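Local structure of catalase (4B7H) at residues G221-V226 with M278-A283; P200-H205 with A252-E257; D474-A479 with A504-L509; E375-S380 with Y402-G407. The protein breaks down hydrogen peroxide to water and oxygen as a tetrameric haem catalase that also carries NADPH and is inhibited by nitric oxide. All coordinates share one frame; numbering follows the deposited sequence.

How the contacts relate
Following the chain from the N terminus, residues 200-205 come first, in the loop after helix 187-194; they meet the start of helix 254-264 in contact 2. Before that loop closes, strand 223-232 opens contact 1, which closes at 278-283, on strand 270-279, so the two contacts cross. Contacts 4 and 3 follow this crossed pair in series. Contact 4 closes a short loop in the irregular region after helix 343-359, joining two parts of it beside a neighbouring subunit. Contact 3 comes last, pairing helices 466-479 and 500-514, about 59 Å between centres from contact 4. Contacts 1 and 2 thus tie parts of the catalase core, contact 3 the helical C-terminal region.

Contact 1 (G221-V226 with M278-A283); sequences GKPVWV and MPFEDA
Trp225 and Met278 form an antiparallel hydrogen-bonded pair between strands 223-232 and 270-279, with Trp225 N giving to Met278 O at 2.9 Å and Met278 N to Trp225 O at 2.8 Å. Both side chains project from the same face of the sheet, and Met278 SD makes an oblique Met-aromatic contact with the five-membered ring of Trp225, 5.5 Å from its centroid. Beyond the paired residues, Phe280 has CG anti to the backbone N (chi1 -169°), and its ring lies nearly parallel to the indole, the planes 15° apart. The two are slid well past one another and barely overlap; the closest atoms are Trp225 CZ2 and Phe280 CE1, 3.7 Å apart. Pro223 CG touches the same phenyl ring, reaching CD1 of Phe280 at 3.6 Å, while Ala283 CB packs by Trp225 NE1. Phe291 meets the indole edge-to-face. One water accepts from Trp225 NE1 at 2.9 Å, in the indole plane, donates to Phe280 O and sits over the centre of the phenyl ring. Another joins Pro223 O to Phe280 N. Water thus continues the strand pairing where direct bonds stop, and gives the indole N-H an acceptor among largely apolar side chains.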
loop_
_atom_site.group_PDB
_atom_site.type_symbol
_atom_site.label_atom_id
_atom_site.label_comp_id
_atom_site.label_asym_id
_atom_site.label_seq_id
_atom_site.Cartn_x
_atom_site.Cartn_y
_atom_site.Cartn_z
ATOM N N GLY A 221 -19.323 -35.342 18.683
ATOM C CA GLY A 221 -19.082 -34.078 19.364
ATOM C C GLY A 221 -18.209 -34.167 20.606
ATOM O O GLY A 221 -18.098 -33.204 21.371
ATOM N N LYS A 222 -17.590 -35.325 20.813
ATOM C CA LYS A 222 -16.716 -35.532 21.960
ATOM C C LYS A 222 -15.320 -35.011 21.662
ATOM O O LYS A 222 -14.745 -35.343 20.625
ATOM C CB LYS A 222 -16.645 -37.017 22.305
ATOM C CG LYS A 222 -15.649 -37.362 23.406
ATOM C CD LYS A 222 -15.708 -38.845 23.727
ATOM C CE LYS A 222 -14.477 -39.305 24.485
ATOM N NZ LYS A 222 -14.589 -40.740 24.873
ATOM N N PRO A 223 -14.768 -34.191 22.570
ATOM C CA PRO A 223 -13.429 -33.627 22.366
ATOM C C PRO A 223 -12.326 -34.410 23.080
ATOM O O PRO A 223 -12.560 -34.992 24.139
ATOM C CB PRO A 223 -13.561 -32.251 23.013
ATOM C CG PRO A 223 -14.470 -32.511 24.195
ATOM C CD PRO A 223 -15.451 -33.575 23.724
ATOM N N VAL A 224 -11.137 -34.423 22.482
ATOM C CA VAL A 224 -9.911 -34.822 23.162
ATOM C C VAL A 224 -8.851 -33.762 22.865
ATOM O O VAL A 224 -8.919 -33.071 21.842
ATOM C CB VAL A 224 -9.398 -36.201 22.693
ATOM C CG1 VAL A 224 -10.300 -37.310 23.184
ATOM C CG2 VAL A 224 -9.255 -36.242 21.173
ATOM N N TRP A 225 -7.876 -33.614 23.756
ATOM C CA TRP A 225 -6.766 -32.706 23.496
ATOM C C TRP A 225 -5.675 -33.444 22.723
ATOM O O TRP A 225 -5.417 -34.624 22.984
ATOM C CB TRP A 225 -6.212 -32.145 24.803
ATOM C CG TRP A 225 -7.223 -31.388 25.637
ATOM C CD1 TRP A 225 -7.734 -31.766 26.856
ATOM C CD2 TRP A 225 -7.839 -30.127 25.319
ATOM N NE1 TRP A 225 -8.621 -30.817 27.311
ATOM C CE2 TRP A 225 -8.707 -29.805 26.385
ATOM C CE3 TRP A 225 -7.745 -29.243 24.233
ATOM C CZ2 TRP A 225 -9.465 -28.631 26.401
ATOM C CZ3 TRP A 225 -8.496 -28.081 24.254
ATOM C CH2 TRP A 225 -9.343 -27.783 25.329
ATOM N N VAL A 226 -5.038 -32.775 21.761
ATOM C CA VAL A 226 -4.001 -33.432 20.970
ATOM C C VAL A 226 -2.763 -32.562 20.763
ATOM O O VAL A 226 -2.838 -31.332 20.814
ATOM C CB VAL A 226 -4.525 -33.867 19.570
ATOM C CG1 VAL A 226 -5.718 -34.808 19.694
ATOM C CG2 VAL A 226 -4.876 -32.647 18.711
ATOM N N MET A 278 -4.674 -36.632 24.799
ATOM C CA MET A 278 -5.020 -36.529 26.210
ATOM C C MET A 278 -6.531 -36.440 26.380
ATOM O O MET A 278 -7.163 -35.506 25.898
ATOM C CB MET A 278 -4.349 -35.305 26.834
ATOM C CG MET A 278 -4.764 -35.040 28.278
ATOM S SD MET A 278 -4.082 -33.495 28.915
ATOM C CE MET A 278 -2.346 -33.906 29.068
ATOM N N PRO A 279 -7.128 -37.427 27.061
ATOM C CA PRO A 279 -8.572 -37.350 27.312
ATOM C C PRO A 279 -8.949 -36.019 27.965
ATOM O O PRO A 279 -8.184 -35.491 28.785
ATOM C CB PRO A 279 -8.819 -38.517 28.275
ATOM C CG PRO A 279 -7.744 -39.501 27.926
ATOM C CD PRO A 279 -6.534 -38.661 27.609
ATOM N N PHE A 280 -10.102 -35.479 27.588
ATOM C CA PHE A 280 -10.562 -34.189 28.087
ATOM C C PHE A 280 -10.519 -34.146 29.614
ATOM O O PHE A 280 -10.089 -33.153 30.206
ATOM C CB PHE A 280 -11.981 -33.929 27.573
ATOM C CG PHE A 280 -12.480 -32.523 27.794
ATOM C CD1 PHE A 280 -12.212 -31.518 26.870
ATOM C CD2 PHE A 280 -13.253 -32.215 28.906
ATOM C CE1 PHE A 280 -12.692 -30.227 27.066
ATOM C CE2 PHE A 280 -13.731 -30.934 29.108
ATOM C CZ PHE A 280 -13.446 -29.933 28.186
ATOM N N GLU A 281 -10.932 -35.240 30.251
ATOM C CA GLU A 281 -10.999 -35.288 31.712
ATOM C C GLU A 281 -9.634 -35.430 32.408
ATOM O O GLU A 281 -9.544 -35.270 33.625
ATOM C CB GLU A 281 -11.961 -36.388 32.171
ATOM C CG GLU A 281 -11.492 -37.797 31.875
ATOM C CD GLU A 281 -11.938 -38.313 30.516
ATOM O OE1 GLU A 281 -12.157 -37.495 29.591
ATOM O OE2 GLU A 281 -12.070 -39.549 30.374
ATOM N N ASP A 282 -8.584 -35.726 31.641
ATOM C CA ASP A 282 -7.218 -35.831 32.180
ATOM C C ASP A 282 -6.581 -34.464 32.426
ATOM O O ASP A 282 -5.630 -34.342 33.206
ATOM C CB ASP A 282 -6.302 -36.575 31.198
ATOM C CG ASP A 282 -6.390 -38.085 31.314
ATOM O OD1 ASP A 282 -7.407 -38.603 31.827
ATOM O OD2 ASP A 282 -5.426 -38.759 30.871
ATOM N N ALA A 283 -7.076 -33.444 31.733
ATOM C CA ALA A 283 -6.406 -32.140 31.706
ATOM C C ALA A 283 -6.180 -31.471 33.065
ATOM O O ALA A 283 -5.085 -30.989 33.343
ATOM C CB ALA A 283 -7.133 -31.187 30.753
HETATM O O HOH W 1 -11.927 -37.299 26.153
HETATM O O HOH W 2 -10.271 -30.202 29.601
#

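Contact 2 (P200-H205 with A252-E257); sequences PKTSRH and ADYQRE
Gln255, in the first turn of helix 254-264, is the main residue on the helix side, meeting the loop 200-205 with its amide and its CG. Among the direct polar contacts, NE2 of Gln255 gives a weak hydrogen bond to Lys201 O at 3.3 Å and lies 2.9 Å from Pro200 O. The side chain runs extended beyond CG, with CD anti to CA (chi2 -174°), and this carries the amide out to the two successive carbonyls. Water adds a second set of links. One molecule donates to Thr202 O and weakly accepts from Gln255 NE2; a further one connects Ser203 OG, at 2.7 Å, with Gln255 OE1 through a weak bond. A third joins the backbones, accepting from Ser203 N and donating to Gln255 O at 2.8 Å. Ser203 OG is also hydrogen-bonded to His74.

Van der Waals contact is made by Tyr254 and by Gln255 CG. Tyr254 turns the edge of its ring to Lys201 O, which lies near the ring plane, 3.3 Å from CE2. Gln255 CG lies 3.5 Å from Lys201 O and close to Thr202 CA.

Within the loop, Thr202 OG1 accepts from His205 N at 3.0 Å and is hydrogen-bonded to His205 ND1 at 2.6 Å. Arg204 completes the join through a salt bridge to Asp258, and Asp253 pairs with Arg164 of a neighbouring subunit. The bond from the backbone N of His205 to the side-chain OG1 of Thr202 makes an ST motif, here shaping a loop held to the N-terminal turn of a helix within the catalase core.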
loop_
_atom_site.group_PDB
_atom_site.type_symbol
_atom_site.label_atom_id
_atom_site.label_comp_id
_atom_site.label_asym_id
_atom_site.label_seq_id
_atom_site.Cartn_x
_atom_site.Cartn_y
_atom_site.Cartn_z
ATOM N N PRO A 200 20.110 -28.013 12.771
ATOM C CA PRO A 200 19.878 -29.181 11.916
ATOM C C PRO A 200 20.537 -28.962 10.553
ATOM O O PRO A 200 20.552 -27.823 10.074
ATOM C CB PRO A 200 18.351 -29.214 11.751
ATOM C CG PRO A 200 17.797 -28.116 12.625
ATOM C CD PRO A 200 18.914 -27.162 12.888
ATOM N N LYS A 201 21.054 -30.013 9.926
ATOM C CA LYS A 201 21.764 -29.829 8.661
ATOM C C LYS A 201 20.834 -29.392 7.532
ATOM O O LYS A 201 21.206 -28.548 6.708
ATOM C CB LYS A 201 22.520 -31.094 8.248
ATOM C CG LYS A 201 23.659 -31.457 9.181
ATOM C CD LYS A 201 24.488 -32.600 8.620
ATOM C CE LYS A 201 25.600 -32.981 9.590
ATOM N NZ LYS A 201 26.559 -33.952 9.000
ATOM N N THR A 202 19.643 -29.982 7.475
ATOM C CA THR A 202 18.715 -29.727 6.381
ATOM C C THR A 202 17.296 -29.599 6.910
ATOM O O THR A 202 17.028 -29.838 8.099
ATOM C CB THR A 202 18.707 -30.874 5.338
ATOM O OG1 THR A 202 17.961 -31.979 5.861
ATOM C CG2 THR A 202 20.123 -31.334 4.980
ATOM N N SER A 203 16.378 -29.244 6.020
ATOM C CA SER A 203 14.963 -29.255 6.362
ATOM C C SER A 203 14.399 -30.662 6.467
ATOM O O SER A 203 13.364 -30.869 7.107
ATOM C CB SER A 203 14.164 -28.495 5.314
ATOM O OG SER A 203 14.561 -27.146 5.261
ATOM N N ARG A 204 15.058 -31.620 5.811
ATOM C CA ARG A 204 14.590 -33.002 5.770
ATOM C C ARG A 204 14.994 -33.790 7.010
ATOM O O ARG A 204 14.366 -34.805 7.340
ATOM C CB ARG A 204 15.139 -33.706 4.527
ATOM C CG ARG A 204 14.833 -32.975 3.218
ATOM C CD ARG A 204 15.430 -33.700 2.015
ATOM N NE ARG A 204 16.886 -33.594 1.984
ATOM C CZ ARG A 204 17.727 -34.621 1.963
ATOM N NH1 ARG A 204 17.275 -35.873 1.961
ATOM N NH2 ARG A 204 19.032 -34.390 1.940
ATOM N N HIS A 205 16.042 -33.323 7.685
ATOM C CA HIS A 205 16.622 -34.029 8.821
ATOM C C HIS A 205 16.262 -33.394 10.162
ATOM O O HIS A 205 17.127 -33.171 11.020
ATOM C CB HIS A 205 18.139 -34.110 8.650
ATOM C CG HIS A 205 18.565 -34.962 7.493
ATOM N ND1 HIS A 205 18.728 -34.467 6.216
ATOM C CD2 HIS A 205 18.835 -36.287 7.417
ATOM C CE1 HIS A 205 19.099 -35.445 5.408
ATOM N NE2 HIS A 205 19.166 -36.562 6.112
ATOM N N ALA A 252 24.647 -19.668 1.932
ATOM C CA ALA A 252 23.589 -19.109 2.761
ATOM C C ALA A 252 22.250 -19.789 2.494
ATOM O O ALA A 252 21.331 -19.704 3.310
ATOM C CB ALA A 252 23.472 -17.617 2.530
ATOM N N ASP A 253 22.142 -20.465 1.351
ATOM C CA ASP A 253 20.914 -21.132 0.962
ATOM C C ASP A 253 21.061 -22.649 1.001
ATOM O O ASP A 253 20.406 -23.362 0.252
ATOM C CB ASP A 253 20.513 -20.661 -0.438
ATOM C CG ASP A 253 20.338 -19.150 -0.515
ATOM O OD1 ASP A 253 19.953 -18.529 0.500
ATOM O OD2 ASP A 253 20.594 -18.571 -1.587
ATOM N N TYR A 254 21.909 -23.134 1.902
ATOM C CA TYR A 254 22.217 -24.555 1.982
ATOM C C TYR A 254 20.979 -25.438 2.063
ATOM O O TYR A 254 20.887 -26.462 1.378
ATOM C CB TYR A 254 23.117 -24.807 3.191
ATOM C CG TYR A 254 23.603 -26.231 3.309
ATOM C CD1 TYR A 254 24.718 -26.670 2.598
ATOM C CD2 TYR A 254 22.964 -27.134 4.152
ATOM C CE1 TYR A 254 25.174 -27.971 2.713
ATOM C CE2 TYR A 254 23.412 -28.448 4.270
ATOM C CZ TYR A 254 24.518 -28.855 3.550
ATOM O OH TYR A 254 24.967 -30.148 3.667
ATOM N N GLN A 255 20.019 -25.045 2.896
ATOM C CA GLN A 255 18.848 -25.881 3.122
ATOM C C GLN A 255 17.825 -25.732 2.005
ATOM O O GLN A 255 17.180 -26.713 1.611
ATOM C CB GLN A 255 18.235 -25.594 4.493
ATOM C CG GLN A 255 19.205 -25.829 5.643
ATOM C CD GLN A 255 18.543 -25.674 6.990
ATOM O OE1 GLN A 255 17.583 -24.925 7.146
ATOM N NE2 GLN A 255 19.058 -26.389 7.978
ATOM N N ARG A 256 17.670 -24.508 1.503
ATOM C CA ARG A 256 16.844 -24.262 0.325
ATOM C C ARG A 256 17.331 -25.129 -0.838
ATOM O O ARG A 256 16.544 -25.817 -1.494
ATOM C CB ARG A 256 16.901 -22.773 -0.046
ATOM C CG ARG A 256 16.081 -22.400 -1.270
ATOM C CD ARG A 256 16.140 -20.899 -1.562
ATOM N NE ARG A 256 15.579 -20.100 -0.474
ATOM C CZ ARG A 256 15.297 -18.799 -0.557
ATOM N NH1 ARG A 256 15.528 -18.139 -1.686
ATOM N NH2 ARG A 256 14.772 -18.167 0.489
ATOM N N GLU A 257 18.635 -25.098 -1.082
ATOM C CA GLU A 257 19.209 -25.845 -2.190
ATOM C C GLU A 257 19.091 -27.348 -1.952
ATOM O O GLU A 257 18.801 -28.106 -2.881
ATOM C CB GLU A 257 20.667 -25.431 -2.404
ATOM C CG GLU A 257 21.316 -26.069 -3.622
ATOM C CD GLU A 257 22.456 -25.240 -4.190
ATOM O OE1 GLU A 257 22.898 -24.273 -3.529
ATOM O OE2 GLU A 257 22.904 -25.550 -5.309
HETATM O O HOH W 3 16.340 -27.241 9.367
HETATM O O HOH W 4 14.441 -25.974 7.726
HETATM O O HOH W 5 16.691 -28.999 3.184
#

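Contact 3 (D474-A479 with A504-L509); sequences DNISNA and ARVKEL
Ile476 and Val506 form the apolar centre of the contact, their side chains crossing at about a right angle. CG2 of Ile476 meets CG1 of Val506 at 3.7 Å, and CD1 of Ile476 reaches CG2 of Val506 at 3.8 Å. With Val506 CG1 anti to the backbone N (chi1 164°) and CG2 anti to the carbonyl carbon, both methyls of the valine are engaged by the isoleucine. Alongside, Ser477 presses against Leu509: its OG lies 3.3 Å from Leu509 CB, and its own CB is 3.8 Å from Val506 O. Leu509 CD1 extends to the backbone of Asp474, 3.7 Å from its N.

The small serine suits the close approach of the helices, whose segment axes come within 8.4 Å and cross at -49°. Ser477 and Val506 have the nearest CA atoms, 5.7 Å apart. Farther out, Trp495 of helix 487-498 packs on both Ile476 and Val506, and Met194 also touches Ile476. Arg505 forms a salt bridge with Glu508 and another with Glu470, and Leu509 CD2 lies over one face of its guanidinium group.

Lys513 binds the polar ends of Asp474, Ser477 and Asn478, with a salt bridge to the aspartate. The helices are therefore joined by apolar packing in the middle and by polar links beside it, Lys513 meeting three side chains of helix 466-479 and Arg505 pairing with Glu470 across the helices.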
loop_
_atom_site.group_PDB
_atom_site.type_symbol
_atom_site.label_atom_id
_atom_site.label_comp_id
_atom_site.label_asym_id
_atom_site.label_seq_id
_atom_site.Cartn_x
_atom_site.Cartn_y
_atom_site.Cartn_z
ATOM N N ASP A 474 29.016 -25.824 25.612
ATOM C CA ASP A 474 29.935 -25.162 24.696
ATOM C C ASP A 474 29.176 -24.188 23.801
ATOM O O ASP A 474 29.628 -23.064 23.574
ATOM C CB ASP A 474 30.671 -26.190 23.837
ATOM C CG ASP A 474 31.941 -25.633 23.230
ATOM O OD1 ASP A 474 32.704 -24.948 23.953
ATOM O OD2 ASP A 474 32.181 -25.883 22.028
ATOM N N ASN A 475 28.019 -24.617 23.299
ATOM C CA ASN A 475 27.205 -23.763 22.436
ATOM C C ASN A 475 26.709 -22.531 23.176
ATOM O O ASN A 475 26.747 -21.417 22.645
ATOM C CB ASN A 475 26.005 -24.532 21.891
ATOM C CG ASN A 475 26.399 -25.670 20.970
ATOM O OD1 ASN A 475 27.511 -25.708 20.433
ATOM N ND2 ASN A 475 25.482 -26.608 20.781
ATOM N N ILE A 476 26.225 -22.732 24.399
ATOM C CA ILE A 476 25.737 -21.620 25.204
ATOM C C ILE A 476 26.849 -20.598 25.428
ATOM O O ILE A 476 26.653 -19.398 25.224
ATOM C CB ILE A 476 25.213 -22.103 26.569
ATOM C CG1 ILE A 476 23.934 -22.938 26.404
ATOM C CG2 ILE A 476 24.990 -20.918 27.493
ATOM C CD1 ILE A 476 23.599 -23.806 27.625
ATOM N N SER A 477 28.027 -21.072 25.829
ATOM C CA SER A 477 29.131 -20.162 26.131
ATOM C C SER A 477 29.606 -19.407 24.881
ATOM O O SER A 477 30.039 -18.259 24.991
ATOM C CB SER A 477 30.281 -20.875 26.864
ATOM O OG SER A 477 30.757 -22.000 26.149
ATOM N N ASN A 478 29.504 -20.031 23.702
ATOM C CA ASN A 478 29.760 -19.324 22.446
ATOM C C ASN A 478 28.740 -18.217 22.212
ATOM O O ASN A 478 29.101 -17.096 21.849
ATOM C CB ASN A 478 29.740 -20.287 21.255
ATOM C CG ASN A 478 31.004 -21.119 21.146
ATOM O OD1 ASN A 478 32.022 -20.806 21.756
ATOM N ND2 ASN A 478 30.943 -22.184 20.353
ATOM N N ALA A 479 27.466 -18.535 22.433
ATOM C CA ALA A 479 26.387 -17.577 22.211
ATOM C C ALA A 479 26.418 -16.420 23.216
ATOM O O ALA A 479 25.836 -15.368 22.970
ATOM C CB ALA A 479 25.044 -18.284 22.256
ATOM N N ALA A 504 27.478 -24.677 35.957
ATOM C CA ALA A 504 28.890 -24.589 36.311
ATOM C C ALA A 504 29.742 -24.739 35.056
ATOM O O ALA A 504 30.733 -24.033 34.872
ATOM C CB ALA A 504 29.255 -25.652 37.340
ATOM N N ARG A 505 29.344 -25.653 34.177
ATOM C CA ARG A 505 30.122 -25.899 32.969
ATOM C C ARG A 505 30.023 -24.718 32.000
ATOM O O ARG A 505 31.010 -24.348 31.360
ATOM C CB ARG A 505 29.678 -27.203 32.305
ATOM C CG ARG A 505 30.565 -27.657 31.150
ATOM C CD ARG A 505 31.993 -27.925 31.605
ATOM N NE ARG A 505 32.821 -28.417 30.506
ATOM C CZ ARG A 505 34.123 -28.176 30.382
ATOM N NH1 ARG A 505 34.759 -27.454 31.300
ATOM N NH2 ARG A 505 34.791 -28.658 29.342
ATOM N N VAL A 506 28.835 -24.122 31.907
ATOM C CA VAL A 506 28.634 -22.946 31.069
ATOM C C VAL A 506 29.558 -21.811 31.513
ATOM O O VAL A 506 30.245 -21.204 30.687
ATOM C CB VAL A 506 27.166 -22.475 31.104
ATOM C CG1 VAL A 506 27.033 -21.047 30.563
ATOM C CG2 VAL A 506 26.274 -23.434 30.304
ATOM N N LYS A 507 29.602 -21.538 32.814
ATOM C CA LYS A 507 30.447 -20.453 33.312
ATOM C C LYS A 507 31.932 -20.755 33.087
ATOM O O LYS A 507 32.693 -19.876 32.684
ATOM C CB LYS A 507 30.168 -20.158 34.790
ATOM C CG LYS A 507 30.998 -19.009 35.350
ATOM C CD LYS A 507 30.558 -18.617 36.761
ATOM C CE LYS A 507 31.394 -17.457 37.283
ATOM N NZ LYS A 507 30.945 -16.964 38.619
ATOM N N GLU A 508 32.334 -21.998 33.343
ATOM C CA GLU A 508 33.703 -22.440 33.082
ATOM C C GLU A 508 34.130 -22.157 31.646
ATOM O O GLU A 508 35.180 -21.561 31.393
ATOM C CB GLU A 508 33.810 -23.947 33.281
ATOM C CG GLU A 508 34.087 -24.403 34.677
ATOM C CD GLU A 508 34.751 -25.760 34.672
ATOM O OE1 GLU A 508 34.222 -26.667 33.991
ATOM O OE2 GLU A 508 35.811 -25.909 35.319
ATOM N N LEU A 509 33.318 -22.618 30.701
ATOM C CA LEU A 509 33.664 -22.485 29.296
ATOM C C LEU A 509 33.609 -21.032 28.859
ATOM O O LEU A 509 34.463 -20.578 28.104
ATOM C CB LEU A 509 32.743 -23.354 28.441
ATOM C CG LEU A 509 33.011 -24.858 28.557
ATOM C CD1 LEU A 509 31.941 -25.675 27.835
ATOM C CD2 LEU A 509 34.405 -25.189 28.020
#

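Contact 4 (E375-S380 with Y402-G407); sequences EVNTYS and YDKGAG
Two irregular segments of the long region after helix 343-359 are clasped here by a lysine, an asparagine and a tyrosine, with no regular secondary structure on either side. Lys404 runs past Tyr379 and Asn377 in the opposite direction to both. Its chain is extended as far as CE and then bends, chi4 being 72°, which places NZ between two acceptors. NZ gives to Asn377 OD1 at 2.8 Å, nearly in line with the C=O bond, and to Thr378 O at 2.9 Å from above the carbonyl plane. The amide of Asn377 answers with ND2, which donates to Lys404 O at 3.0 Å in a nearly straight bond of 168°. One side chain is thus bound to the lysine at both its ammonium and its carbonyl.

Tyr379 covers the aliphatic part of the lysine: CE lies over one ring face, 3.7 Å from the centroid, a CH-pi contact. The phenol hydroxyl donates to Gly405 O at 2.6 Å, in the carbonyl plane and on a lone pair. Asp390 adds a salt bridge to Lys404 NZ, so the buried charge has an acidic partner. No helix or strand supplies either segment; the pair lies between helix 343-359 and strand 423-424 in sequence, and a neighbouring subunit borders it, with His25 of that subunit hydrogen-bonded to Thr378 OG1.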
loop_
_atom_site.group_PDB
_atom_site.type_symbol
_atom_site.label_atom_id
_atom_site.label_comp_id
_atom_site.label_asym_id
_atom_site.label_seq_id
_atom_site.Cartn_x
_atom_site.Cartn_y
_atom_site.Cartn_z
ATOM N N GLU A 375 -15.100 -24.437 -3.550
ATOM C CA GLU A 375 -15.490 -23.051 -3.802
ATOM C C GLU A 375 -15.725 -22.301 -2.501
ATOM O O GLU A 375 -16.315 -22.825 -1.559
ATOM C CB GLU A 375 -16.745 -22.978 -4.673
ATOM C CG GLU A 375 -16.541 -23.461 -6.107
ATOM C CD GLU A 375 -15.892 -22.422 -7.012
ATOM O OE1 GLU A 375 -15.678 -21.272 -6.577
ATOM O OE2 GLU A 375 -15.603 -22.761 -8.178
ATOM N N VAL A 376 -15.251 -21.065 -2.454
ATOM C CA VAL A 376 -15.487 -20.203 -1.309
ATOM C C VAL A 376 -16.805 -19.465 -1.509
ATOM O O VAL A 376 -17.010 -18.825 -2.544
ATOM C CB VAL A 376 -14.331 -19.200 -1.153
ATOM C CG1 VAL A 376 -14.693 -18.081 -0.176
ATOM C CG2 VAL A 376 -13.053 -19.925 -0.735
ATOM N N ASN A 377 -17.694 -19.560 -0.518
ATOM C CA ASN A 377 -18.996 -18.904 -0.557
ATOM C C ASN A 377 -19.017 -17.813 0.507
ATOM O O ASN A 377 -19.255 -18.079 1.684
ATOM C CB ASN A 377 -20.121 -19.923 -0.319
ATOM C CG ASN A 377 -21.507 -19.307 -0.464
ATOM O OD1 ASN A 377 -21.646 -18.173 -0.924
ATOM N ND2 ASN A 377 -22.533 -20.048 -0.065
ATOM N N THR A 378 -18.761 -16.578 0.089
ATOM C CA THR A 378 -18.535 -15.495 1.035
ATOM C C THR A 378 -19.283 -14.244 0.617
ATOM O O THR A 378 -19.523 -14.018 -0.574
ATOM C CB THR A 378 -17.021 -15.168 1.166
ATOM O OG1 THR A 378 -16.828 -14.181 2.185
ATOM C CG2 THR A 378 -16.465 -14.625 -0.148
ATOM N N TYR A 379 -19.643 -13.424 1.597
ATOM C CA TYR A 379 -20.224 -12.116 1.311
ATOM C C TYR A 379 -19.159 -11.018 1.246
ATOM O O TYR A 379 -19.459 -9.868 0.924
ATOM C CB TYR A 379 -21.317 -11.774 2.328
ATOM C CG TYR A 379 -22.558 -12.594 2.109
ATOM C CD1 TYR A 379 -23.503 -12.214 1.168
ATOM C CD2 TYR A 379 -22.784 -13.761 2.829
ATOM C CE1 TYR A 379 -24.650 -12.974 0.955
ATOM C CE2 TYR A 379 -23.930 -14.527 2.614
ATOM C CZ TYR A 379 -24.855 -14.122 1.680
ATOM O OH TYR A 379 -25.987 -14.875 1.463
ATOM N N SER A 380 -17.907 -11.363 1.534
ATOM C CA SER A 380 -16.828 -10.390 1.358
ATOM C C SER A 380 -16.711 -10.002 -0.114
ATOM O O SER A 380 -17.016 -10.804 -1.003
ATOM C CB SER A 380 -15.493 -10.956 1.839
ATOM O OG SER A 380 -15.516 -11.189 3.232
ATOM N N TYR A 402 -32.753 -14.529 -1.280
ATOM C CA TYR A 402 -32.216 -15.389 -2.334
ATOM C C TYR A 402 -31.674 -16.703 -1.757
ATOM O O TYR A 402 -32.116 -17.132 -0.690
ATOM C CB TYR A 402 -31.159 -14.634 -3.151
ATOM C CG TYR A 402 -31.625 -13.255 -3.564
ATOM C CD1 TYR A 402 -32.426 -13.069 -4.694
ATOM C CD2 TYR A 402 -31.274 -12.133 -2.816
ATOM C CE1 TYR A 402 -32.862 -11.796 -5.059
ATOM C CE2 TYR A 402 -31.698 -10.863 -3.177
ATOM C CZ TYR A 402 -32.484 -10.701 -4.298
ATOM O OH TYR A 402 -32.899 -9.436 -4.640
ATOM N N ASP A 403 -30.725 -17.338 -2.446
ATOM C CA ASP A 403 -30.334 -18.699 -2.090
ATOM C C ASP A 403 -28.871 -18.859 -1.688
ATOM O O ASP A 403 -28.447 -19.959 -1.336
ATOM C CB ASP A 403 -30.632 -19.656 -3.251
ATOM C CG ASP A 403 -32.078 -19.611 -3.685
ATOM O OD1 ASP A 403 -32.962 -19.602 -2.803
ATOM O OD2 ASP A 403 -32.328 -19.576 -4.910
ATOM N N LYS A 404 -28.103 -17.776 -1.748
ATOM C CA LYS A 404 -26.666 -17.850 -1.472
ATOM C C LYS A 404 -26.353 -18.444 -0.088
ATOM O O LYS A 404 -25.398 -19.215 0.076
ATOM C CB LYS A 404 -26.021 -16.477 -1.666
ATOM C CG LYS A 404 -24.529 -16.425 -1.389
ATOM C CD LYS A 404 -23.974 -15.059 -1.796
ATOM C CE LYS A 404 -22.549 -14.819 -1.293
ATOM N NZ LYS A 404 -21.526 -15.637 -2.012
ATOM N N GLY A 405 -27.168 -18.092 0.898
ATOM C CA GLY A 405 -27.116 -18.748 2.194
ATOM C C GLY A 405 -26.449 -17.984 3.324
ATOM O O GLY A 405 -26.020 -16.849 3.166
ATOM N N ALA A 406 -26.380 -18.620 4.486
ATOM C CA ALA A 406 -25.737 -18.040 5.652
ATOM C C ALA A 406 -24.987 -19.149 6.395
ATOM O O ALA A 406 -24.602 -20.147 5.792
ATOM C CB ALA A 406 -26.758 -17.352 6.535
ATOM N N GLY A 407 -24.751 -18.990 7.691
ATOM C CA GLY A 407 -23.987 -19.992 8.416
ATOM C C GLY A 407 -24.785 -21.259 8.676
ATOM O O GLY A 407 -26.016 -21.237 8.608
#